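Putative phosphatase (Clostridium difficile, PDB 3SD7) is a putative phosphatase of the haloacid dehalogenase-like family, and probably hydrolyses phosphate esters at a site where a sodium ion is bound in this crystal. Local coordinates at residues G72-L75 and H76-F79; Y195-I198 and G199-I203; V232-I235 and K236-L239. All coordinates share one frame; numbering follows the deposited sequence. Where two conformers were deposited one is given.

Contact 1: G72-L75 and H76-F79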
loop_
_atom_site.group_PDB
_atom_site.type_symbol
_atom_site.label_atom_id
_atom_site.label_comp_id
_atom_site.label_asym_id
_atom_site.label_seq_id
_atom_site.Cartn_x
_atom_site.Cartn_y
_atom_site.Cartn_z
ATOM N N GLY A 72 2.835 -2.310 -9.529
ATOM C CA GLY A 72 3.495 -3.367 -8.761
ATOM C C GLY A 72 4.978 -3.476 -9.018
ATOM O O GLY A 72 5.782 -3.253 -8.102
ATOM N N PRO A 73 5.371 -3.793 -10.261
ATOM C CA PRO A 73 6.802 -3.954 -10.499
ATOM C C PRO A 73 7.566 -2.625 -10.556
ATOM O O PRO A 73 6.973 -1.569 -10.827
ATOM C CB PRO A 73 6.862 -4.636 -11.866
ATOM C CG PRO A 73 5.582 -4.261 -12.540
ATOM C CD PRO A 73 4.567 -4.002 -11.483
ATOM N N PRO A 74 8.875 -2.681 -10.313
ATOM C CA PRO A 74 9.657 -1.452 -10.405
ATOM C C PRO A 74 9.544 -0.823 -11.787
ATOM O O PRO A 74 9.483 -1.538 -12.791
ATOM C CB PRO A 74 11.096 -1.933 -10.186
ATOM C CG PRO A 74 10.981 -3.270 -9.551
ATOM C CD PRO A 74 9.712 -3.859 -10.035
ATOM N N LEU A 75 9.530 0.502 -11.853
ATOM C CA LEU A 75 9.488 1.183 -13.146
ATOM C C LEU A 75 10.607 0.715 -14.104
ATOM O O LEU A 75 10.386 0.653 -15.323
ATOM C CB LEU A 75 9.536 2.701 -12.969
ATOM C CG LEU A 75 8.325 3.328 -12.277
ATOM C CD1 LEU A 75 8.592 4.803 -12.003
ATOM C CD2 LEU A 75 7.041 3.141 -13.104
ATOM N N HIS A 76 11.778 0.379 -13.556
ATOM C CA HIS A 76 12.902 -0.098 -14.366
ATOM C C HIS A 76 12.492 -1.317 -15.183
ATOM O O HIS A 76 12.756 -1.377 -16.377
ATOM C CB HIS A 76 14.122 -0.443 -13.490
ATOM C CG HIS A 76 15.312 -0.926 -14.269
ATOM N ND1 HIS A 76 15.550 -2.262 -14.519
ATOM C CD2 HIS A 76 16.330 -0.249 -14.855
ATOM C CE1 HIS A 76 16.662 -2.386 -15.222
ATOM N NE2 HIS A 76 17.154 -1.180 -15.440
ATOM N N ASP A 77 11.829 -2.272 -14.536
ATOM C CA ASP A 77 11.382 -3.497 -15.219
ATOM C C ASP A 77 10.420 -3.139 -16.351
ATOM O O ASP A 77 10.532 -3.656 -17.461
ATOM C CB ASP A 77 10.692 -4.467 -14.251
ATOM C CG ASP A 77 11.667 -5.183 -13.335
ATOM O OD1 ASP A 77 12.899 -5.022 -13.521
ATOM O OD2 ASP A 77 11.193 -5.927 -12.444
ATOM N N THR A 78 9.483 -2.242 -16.067
ATOM C CA THR A 78 8.512 -1.840 -17.067
ATOM C C THR A 78 9.181 -1.208 -18.278
ATOM O O THR A 78 8.994 -1.672 -19.399
ATOM C CB THR A 78 7.476 -0.887 -16.483
ATOM O OG1 THR A 78 6.741 -1.573 -15.464
ATOM C CG2 THR A 78 6.502 -0.409 -17.565
ATOM N N PHE A 79 9.976 -0.163 -18.059
ATOM C CA PHE A 79 10.632 0.498 -19.186
ATOM C C PHE A 79 11.722 -0.344 -19.846
ATOM O O PHE A 79 11.853 -0.331 -21.068
ATOM C CB PHE A 79 11.171 1.863 -18.770
ATOM C CG PHE A 79 10.103 2.812 -18.335
ATOM C CD1 PHE A 79 9.090 3.185 -19.217
ATOM C CD2 PHE A 79 10.110 3.353 -17.066
ATOM C CE1 PHE A 79 8.087 4.065 -18.824
ATOM C CE2 PHE A 79 9.114 4.236 -16.672
ATOM C CZ PHE A 79 8.105 4.593 -17.558
HETATM O O HOH W 1 6.124 -0.449 -13.162
#

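Contact 2: Y195-I198 and G199-I203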
loop_
_atom_site.group_PDB
_atom_site.type_symbol
_atom_site.label_atom_id
_atom_site.label_comp_id
_atom_site.label_asym_id
_atom_site.label_seq_id
_atom_site.Cartn_x
_atom_site.Cartn_y
_atom_site.Cartn_z
ATOM N N TYR A 195 3.977 -9.619 0.677
ATOM C CA TYR A 195 5.002 -8.851 1.379
ATOM C C TYR A 195 4.549 -8.394 2.756
ATOM O O TYR A 195 5.362 -8.307 3.708
ATOM C CB TYR A 195 5.460 -7.674 0.517
ATOM C CG TYR A 195 5.911 -8.140 -0.841
ATOM C CD1 TYR A 195 7.035 -8.935 -0.973
ATOM C CD2 TYR A 195 5.167 -7.837 -1.987
ATOM C CE1 TYR A 195 7.426 -9.408 -2.216
ATOM C CE2 TYR A 195 5.551 -8.312 -3.221
ATOM C CZ TYR A 195 6.672 -9.088 -3.331
ATOM O OH TYR A 195 7.066 -9.565 -4.571
ATOM N N ASP A 196 3.265 -8.063 2.859
ATOM C CA ASP A 196 2.654 -7.683 4.125
ATOM C C ASP A 196 2.588 -8.856 5.084
ATOM O O ASP A 196 2.841 -8.711 6.287
ATOM C CB ASP A 196 1.227 -7.193 3.867
ATOM C CG ASP A 196 1.192 -5.958 3.047
ATOM O OD1 ASP A 196 1.899 -4.991 3.427
ATOM O OD2 ASP A 196 0.501 -5.924 1.999
ATOM N N ILE A 197 2.256 -10.040 4.558
ATOM C CA ILE A 197 2.141 -11.238 5.381
ATOM C C ILE A 197 3.525 -11.725 5.809
ATOM O O ILE A 197 3.731 -12.076 6.968
ATOM C CB ILE A 197 1.366 -12.351 4.665
ATOM C CG1 ILE A 197 0.078 -11.789 4.050
ATOM C CG2 ILE A 197 1.105 -13.548 5.616
ATOM C CD1 ILE A 197 -0.770 -11.015 5.031
ATOM N N ILE A 198 4.478 -11.716 4.878
ATOM C CA ILE A 198 5.877 -12.108 5.178
ATOM C C ILE A 198 6.446 -11.162 6.263
ATOM O O ILE A 198 7.114 -11.604 7.218
ATOM C CB ILE A 198 6.750 -12.034 3.902
ATOM C CG1 ILE A 198 6.329 -13.121 2.912
ATOM C CG2 ILE A 198 8.227 -12.163 4.240
ATOM C CD1 ILE A 198 6.790 -12.851 1.485
ATOM N N GLY A 199 6.144 -9.868 6.131
ATOM C CA GLY A 199 6.580 -8.865 7.103
ATOM C C GLY A 199 6.013 -9.171 8.479
ATOM O O GLY A 199 6.749 -9.224 9.472
ATOM N N ALA A 200 4.716 -9.441 8.526
ATOM C CA ALA A 200 4.035 -9.770 9.780
ATOM C C ALA A 200 4.648 -11.000 10.451
ATOM O O ALA A 200 4.885 -11.027 11.673
ATOM C CB ALA A 200 2.583 -10.016 9.518
ATOM N N LYS A 201 4.910 -12.024 9.649
ATOM C CA LYS A 201 5.484 -13.249 10.182
ATOM C C LYS A 201 6.902 -13.053 10.722
ATOM O O LYS A 201 7.262 -13.644 11.754
ATOM C CB LYS A 201 5.388 -14.387 9.157
ATOM C CG LYS A 201 3.963 -14.827 8.969
ATOM C CD LYS A 201 3.823 -16.031 8.069
ATOM C CE LYS A 201 2.371 -16.449 8.031
ATOM N NZ LYS A 201 2.197 -17.853 7.642
ATOM N N LYS A 202 7.685 -12.198 10.077
ATOM C CA LYS A 202 9.036 -11.920 10.557
ATOM C C LYS A 202 9.026 -11.227 11.927
ATOM O O LYS A 202 9.917 -11.434 12.751
ATOM C CB LYS A 202 9.835 -11.085 9.551
ATOM C CG LYS A 202 10.317 -11.843 8.341
ATOM C CD LYS A 202 11.014 -10.915 7.359
ATOM C CE LYS A 202 11.485 -11.658 6.115
ATOM N NZ LYS A 202 11.904 -10.697 5.045
ATOM N N ILE A 203 7.996 -10.427 12.165
ATOM C CA ILE A 203 7.838 -9.676 13.389
ATOM C C ILE A 203 7.123 -10.494 14.465
ATOM O O ILE A 203 7.266 -10.211 15.656
ATOM C CB ILE A 203 7.075 -8.358 13.099
ATOM C CG1 ILE A 203 7.871 -7.516 12.098
ATOM C CG2 ILE A 203 6.816 -7.575 14.389
ATOM C CD1 ILE A 203 9.284 -7.167 12.560
#

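Contact 3: V232-I235 and K236-L239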
loop_
_atom_site.group_PDB
_atom_site.type_symbol
_atom_site.label_atom_id
_atom_site.label_comp_id
_atom_site.label_asym_id
_atom_site.label_seq_id
_atom_site.Cartn_x
_atom_site.Cartn_y
_atom_site.Cartn_z
ATOM N N VAL A 232 -13.813 -5.284 2.132
ATOM C CA VAL A 232 -13.550 -4.373 3.232
ATOM C C VAL A 232 -14.448 -4.637 4.427
ATOM O O VAL A 232 -13.973 -4.705 5.568
ATOM C CB VAL A 232 -13.661 -2.912 2.743
ATOM C CG1 VAL A 232 -13.687 -1.931 3.910
ATOM C CG2 VAL A 232 -12.521 -2.597 1.754
ATOM N N GLU A 233 -15.745 -4.795 4.179
ATOM C CA GLU A 233 -16.692 -5.016 5.273
ATOM C C GLU A 233 -16.348 -6.219 6.155
ATOM O O GLU A 233 -16.606 -6.197 7.362
ATOM C CB GLU A 233 -18.135 -5.137 4.747
ATOM C CG GLU A 233 -18.806 -3.795 4.330
ATOM C CD GLU A 233 -19.014 -2.796 5.490
ATOM O OE1 GLU A 233 -19.545 -1.689 5.236
ATOM O OE2 GLU A 233 -18.654 -3.098 6.644
ATOM N N SER A 234 -15.785 -7.263 5.560
ATOM C CA SER A 234 -15.401 -8.453 6.325
ATOM C C SER A 234 -14.282 -8.210 7.355
ATOM O O SER A 234 -14.103 -9.022 8.257
ATOM C CB SER A 234 -15.008 -9.590 5.387
ATOM O OG SER A 234 -16.143 -10.067 4.713
ATOM N N ILE A 235 -13.512 -7.126 7.202
ATOM C CA ILE A 235 -12.478 -6.777 8.187
ATOM C C ILE A 235 -13.107 -6.616 9.599
ATOM O O ILE A 235 -12.524 -7.067 10.591
ATOM C CB ILE A 235 -11.705 -5.514 7.757
ATOM C CG1 ILE A 235 -10.863 -5.837 6.515
ATOM C CG2 ILE A 235 -10.799 -4.997 8.889
ATOM C CD1 ILE A 235 -10.224 -4.651 5.830
ATOM N N LYS A 236 -14.303 -6.023 9.655
ATOM C CA LYS A 236 -15.069 -5.830 10.912
ATOM C C LYS A 236 -15.300 -7.117 11.685
ATOM O O LYS A 236 -15.302 -7.125 12.919
ATOM C CB LYS A 236 -16.486 -5.298 10.634
ATOM C CG LYS A 236 -16.616 -3.983 9.906
ATOM C CD LYS A 236 -18.092 -3.569 9.790
ATOM C CE LYS A 236 -18.944 -4.624 9.109
ATOM N NZ LYS A 236 -20.282 -4.086 8.719
ATOM N N ASP A 237 -15.575 -8.189 10.954
ATOM C CA ASP A 237 -15.904 -9.473 11.554
ATOM C C ASP A 237 -14.722 -10.097 12.288
ATOM O O ASP A 237 -14.918 -10.890 13.220
ATOM C CB ASP A 237 -16.440 -10.439 10.480
ATOM C CG ASP A 237 -17.610 -9.853 9.688
ATOM O OD1 ASP A 237 -18.300 -8.945 10.196
ATOM O OD2 ASP A 237 -17.840 -10.311 8.550
ATOM N N ILE A 238 -13.505 -9.730 11.881
ATOM C CA ILE A 238 -12.271 -10.244 12.482
ATOM C C ILE A 238 -11.772 -9.326 13.602
ATOM O O ILE A 238 -11.320 -9.784 14.654
ATOM C CB ILE A 238 -11.158 -10.348 11.409
ATOM C CG1 ILE A 238 -11.546 -11.402 10.357
ATOM C CG2 ILE A 238 -9.801 -10.704 12.022
ATOM C CD1 ILE A 238 -10.631 -11.427 9.219
ATOM N N LEU A 239 -11.884 -8.027 13.382
ATOM C CA LEU A 239 -11.336 -7.071 14.333
ATOM C C LEU A 239 -12.273 -6.625 15.429
ATOM O O LEU A 239 -11.810 -6.192 16.484
ATOM C CB LEU A 239 -10.808 -5.867 13.577
ATOM C CG LEU A 239 -9.720 -6.210 12.597
ATOM C CD1 LEU A 239 -9.200 -4.950 11.880
ATOM C CD2 LEU A 239 -8.571 -6.986 13.292
#

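Contact 1: G72-L75 and H76-F79
The carbonyl oxygen of Pro74 is approached by two backbone N-H groups from the first turn of helix 75-82, and neither bond is strong. Asp77 N lies 3.0 Å from Pro74 O, but its N-H points poorly at the acceptor, at 122°; Thr78 N aims better yet stands 3.4 Å from Pro74 O. Divided between these two weak donors, the carbonyl marks where the chain enters the helix. One residue on the pattern is regular: Phe79 N reaches Leu75 O at 2.9 Å with an almost straight N-H line of 175°, the first sound i to i+4 bond here. A water supplies a second link between loop and helix. It donates to Pro73 O at 2.7 Å and accepts from Thr78 OG1 at 2.6 Å, so the hydroxyl proton is spent on the water. Thr78 can do this because OG1 sits beside its own backbone N (chi1 -63°), turned back towards the start of the helix, while CG2 takes the position anti to that nitrogen. On another flank the carboxylate of Asp77 passes the proline ring at a slant, OD2 standing 3.5 Å from Pro74 CD. The apolar part is small: Phe79 CE2 comes to 4.0 Å from Leu75 CB. Beyond the pair, Leu75 packs on Val94 and Tyr97 of helix 87-105, and Phe79 reaches Ser54 and Leu55 of helix 44-57. The whole is a helix N-terminus with Pro74 at the N-cap, in a cluster of helices consistent with the cap domain of haloacid dehalogenase-like phosphatases.

Contact 2: Y195-I198 and G199-I203
Ile197 and Ile198 meet Lys201 and Lys202 one turn further along helix 194-203, the connecting helix of the beta-alpha-beta crossover between strands 187-191 and 206-210 of the Rossmann-like core. The tight part is the buried face, carried by Ala200. Ala200 CB lies 3.5 Å from Ile197 O and equally near Asp196 O, and the same methyl touches Met189 and Ser207 on the two flanking strands. The backbone bonds become better aligned as far as Lys201: Gly199 N, 3.0 Å from Tyr195 O, stands 40° above that carbonyl's plane, whereas Lys201 N, 2.9 Å from Ile197 O, is tilted by only 20°. Asp196 points away from this turn, and its OD2 accepts from the backbone N of Arg193. Its side chain is about 4 Å from the bound sodium ion at their nearest atoms, while Asp37 and Asp192 form the metal site. The spacing of Asp192 and Asp196 is consistent with the acidic motif IV of the family. At the margin of the buried face, Lys201 crosses Ile197 at a slant, CG resting 3.4 Å from Ile197 O and CE 4.0 Å from Ile197 CG2; its ammonium group is then held by the carbonyl of Glu224, with a weak bond to that of Ser223. The loose, solvent side belongs to Ile198 and Lys202, both exposed, which instead lie side by side and point the same way. Placing Ile198 CG1 beside the backbone N (chi1 -68°) sets CG2 anti to that nitrogen, facing the lysine's extended chain, and there Ile198 CG2 touches Lys202 CE at 3.8 Å.

Contact 3: V232-I235 and K236-L239
Electrostatics join Glu233 to Lys236: the two side chains run alongside each other, and OE2 of Glu233 meets NZ of Lys236 at 2.8 Å in a salt bridge whose hydrogen-bond geometry is weak. A bend in the lysine at chi3 (-56°) folds its end back to the carboxylate. Hydrogen bonding by the backbone shows the chain tightening into helix. Ile235 N to Val232 O, 3.0 Å, closes a type I turn, and Lys236 N follows with a 3.3 Å bond to Glu233 O, standing 52° above that carbonyl's plane. Ile235 O then accepts twice, from Leu239 N at 3.0 Å and from Ile238 N at 3.1 Å. Apolar contact is carried by Ile235 CG2 and Leu239 CD1, on side chains that point the same way and are pressed to 3.4 Å, closer than usual for carbons. Leu239 also meets Leu122 of helix 115-124 and Ile208 of strand 206-210. The lysine charge probably offsets part of the unfavourable closeness of Glu233 OE1 to Glu117 OE2, so a salt bridge at the entry of this short C-terminal helix accompanies an aliphatic face turned to the core.

Overall arrangement
All three are local contacts: contacts 1 and 3 lie at helix starts, contact 2 within a helix. Contact 1 belongs to the helical cluster beside helices 44-57 and 87-105; contacts 2 and 3 belong to the parallel-sheet domain and both touch strand 206-210, through the adjacent residues Ser207 and Ile208, consistent with opposite faces of the sheet. Contact 2 is evenly split, four residues buried and four exposed; contact 3 has three buried and one exposed, contact 1 two and one. Contact 2 is nearest the sodium ion. Their chemistry differs accordingly: a water-bridged cap, a regular helix with a buried alanine face and a mixed aliphatic and lysine exterior, and a salt-bridged helix entry.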